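Local structure of transcriptional regulatory protein RcsB (Salmonella typhimurium, 5O8Y) at residues F[10-15]-F[54-59]. The protein is predicted to serve as the DNA-binding response regulator of the Rcs signalling system, controlling transcription of numerous genes with or without the partner protein RcsA. Sequence-based numbering, arbitrary orientation.
Sequences DDHPIV and ITDLSM. With SO4 (sulfate ion), chain R.
Asp10 and Asp56, whose CA atoms lie 5.0 Å apart, sit just past the C-terminal ends of the adjacent parallel strands 4-9 and 52-55, where the CheY-like receiver fold builds its acidic phosphorylation pocket. Asp56 is the predicted phosphoacceptor; Asp10 and Asp11 form the acidic pair that in relatives binds magnesium, although a sulfate ion, and no metal, is present here. The three carboxylates converge, OD2 of Asp10 coming within 2.9 Å of Asp56 OD1; Lys109 makes salt bridges to both atoms and probably offsets their like charge. On the other branch, Asp56 OD2 lies 3.0 Å from OD1 of Asp11, the carboxylate planes 30° apart.

The remaining oxygen of Asp10, OD1, is gripped twice by His12: the backbone N closes an Asx turn, and His12 ND1 donates to Asp10 OD1 at 2.8 Å, the oxygen lying close to the plane of the imidazole ring. With CG anti to the carbonyl carbon (chi1 -49°), the His12 ring is placed for that second bond, while NE2 bonds Glu170 of a second subunit. Beside the acidic cluster, CG of Met59 packs against the backbone of Asp11, 3.8 Å from its N. The sulfate probably mimics a phosphoryl group: Lys109, Thr87 and the backbone N of Met88 bind it, and from 54-59 Ser58 OG donates to its O2 and Leu57 N to its O3 with an N-H...O angle of 161°.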
loop_
_atom_site.group_PDB
_atom_site.type_symbol
_atom_site.label_atom_id
_atom_site.label_comp_id
_atom_site.label_asym_id
_atom_site.label_seq_id
_atom_site.Cartn_x
_atom_site.Cartn_y
_atom_site.Cartn_z
ATOM N N ASP F 10 34.047 8.189 -10.400
ATOM C CA ASP F 10 33.797 9.619 -10.519
ATOM C C ASP F 10 33.921 9.999 -11.986
ATOM O O ASP F 10 34.821 9.511 -12.666
ATOM C CB ASP F 10 34.797 10.406 -9.659
ATOM C CG ASP F 10 34.310 11.806 -9.324
ATOM O OD1 ASP F 10 34.222 12.656 -10.235
ATOM O OD2 ASP F 10 34.019 12.060 -8.139
ATOM N N ASP F 11 33.028 10.859 -12.480
ATOM C CA ASP F 11 33.098 11.280 -13.889
ATOM C C ASP F 11 34.135 12.366 -14.179
ATOM O O ASP F 11 34.373 12.640 -15.344
ATOM C CB ASP F 11 31.725 11.716 -14.420
ATOM C CG ASP F 11 31.353 13.124 -14.019
ATOM O OD1 ASP F 11 31.508 13.452 -12.823
ATOM O OD2 ASP F 11 30.899 13.894 -14.900
ATOM N N HIS F 12 34.707 12.995 -13.147
ATOM C CA HIS F 12 35.796 13.983 -13.321
ATOM C C HIS F 12 37.137 13.247 -13.234
ATOM O O HIS F 12 37.535 12.846 -12.138
ATOM C CB HIS F 12 35.758 15.081 -12.247
ATOM C CG HIS F 12 34.414 15.702 -12.049
ATOM N ND1 HIS F 12 33.515 15.243 -11.107
ATOM C CD2 HIS F 12 33.818 16.754 -12.659
ATOM C CE1 HIS F 12 32.422 15.986 -11.149
ATOM N NE2 HIS F 12 32.580 16.908 -12.082
ATOM N N PRO F 13 37.843 13.065 -14.373
ATOM C CA PRO F 13 39.087 12.258 -14.351
ATOM C C PRO F 13 40.176 12.750 -13.396
ATOM O O PRO F 13 40.878 11.932 -12.809
ATOM C CB PRO F 13 39.582 12.320 -15.800
ATOM C CG PRO F 13 38.396 12.739 -16.611
ATOM C CD PRO F 13 37.575 13.611 -15.718
ATOM N N ILE F 14 40.292 14.068 -13.240
ATOM C CA ILE F 14 41.238 14.680 -12.301
ATOM C C ILE F 14 40.901 14.380 -10.824
ATOM O O ILE F 14 41.810 14.199 -10.018
ATOM C CB ILE F 14 41.360 16.211 -12.550
ATOM C CG1 ILE F 14 42.018 16.453 -13.912
ATOM C CG2 ILE F 14 42.181 16.911 -11.462
ATOM C CD1 ILE F 14 41.869 17.864 -14.431
ATOM N N VAL F 15 39.617 14.324 -10.476
ATOM C CA VAL F 15 39.191 14.028 -9.085
ATOM C C VAL F 15 39.370 12.538 -8.808
ATOM O O VAL F 15 39.802 12.147 -7.722
ATOM C CB VAL F 15 37.723 14.446 -8.831
ATOM C CG1 VAL F 15 37.252 14.041 -7.435
ATOM C CG2 VAL F 15 37.553 15.947 -9.045
ATOM N N ILE F 54 33.027 3.590 -3.544
ATOM C CA ILE F 54 33.003 5.041 -3.301
ATOM C C ILE F 54 32.661 5.677 -4.641
ATOM O O ILE F 54 33.396 5.510 -5.624
ATOM C CB ILE F 54 34.359 5.569 -2.783
ATOM C CG1 ILE F 54 34.736 4.891 -1.459
ATOM C CG2 ILE F 54 34.319 7.085 -2.595
ATOM C CD1 ILE F 54 36.222 4.866 -1.171
ATOM N N THR F 55 31.543 6.389 -4.695
ATOM C CA THR F 55 31.004 6.819 -5.971
ATOM C C THR F 55 30.405 8.217 -5.962
ATOM O O THR F 55 29.922 8.709 -4.953
ATOM C CB THR F 55 29.951 5.811 -6.521
ATOM O OG1 THR F 55 29.552 6.190 -7.845
ATOM C CG2 THR F 55 28.699 5.749 -5.636
ATOM N N ASP F 56 30.409 8.779 -7.159
ATOM C CA ASP F 56 29.870 10.082 -7.529
ATOM C C ASP F 56 28.363 9.989 -7.754
ATOM O O ASP F 56 27.835 8.898 -7.920
ATOM C CB ASP F 56 30.505 10.463 -8.891
ATOM C CG ASP F 56 30.786 11.921 -9.034
ATOM O OD1 ASP F 56 31.132 12.551 -8.020
ATOM O OD2 ASP F 56 30.713 12.428 -10.172
ATOM N N LEU F 57 27.698 11.141 -7.830
ATOM C CA LEU F 57 26.305 11.222 -8.287
ATOM C C LEU F 57 26.152 11.531 -9.779
ATOM O O LEU F 57 25.182 11.096 -10.378
ATOM C CB LEU F 57 25.521 12.265 -7.480
ATOM C CG LEU F 57 25.076 11.906 -6.057
ATOM C CD1 LEU F 57 24.349 13.086 -5.439
ATOM C CD2 LEU F 57 24.175 10.681 -6.044
ATOM N N SER F 58 27.085 12.261 -10.385
ATOM C CA SER F 58 26.878 12.809 -11.745
ATOM C C SER F 58 27.565 12.026 -12.871
ATOM O O SER F 58 27.980 12.618 -13.879
ATOM C CB SER F 58 27.334 14.274 -11.797
ATOM O OG SER F 58 28.752 14.375 -11.796
ATOM N N MET F 59 27.669 10.708 -12.725
ATOM C CA MET F 59 28.328 9.901 -13.753
ATOM C C MET F 59 27.459 9.765 -14.991
ATOM O O MET F 59 26.249 9.628 -14.867
ATOM C CB MET F 59 28.702 8.509 -13.238
ATOM C CG MET F 59 30.090 8.431 -12.615
ATOM S SD MET F 59 30.596 6.716 -12.427
ATOM C CE MET F 59 29.340 6.150 -11.274
HETATM S S SO4 R . 29.247 15.133 -8.023
HETATM O O1 SO4 R . 30.700 15.130 -7.816
HETATM O O2 SO4 R . 28.976 15.112 -9.464
HETATM O O3 SO4 R . 28.602 13.971 -7.363
HETATM O O4 SO4 R . 28.708 16.385 -7.455
#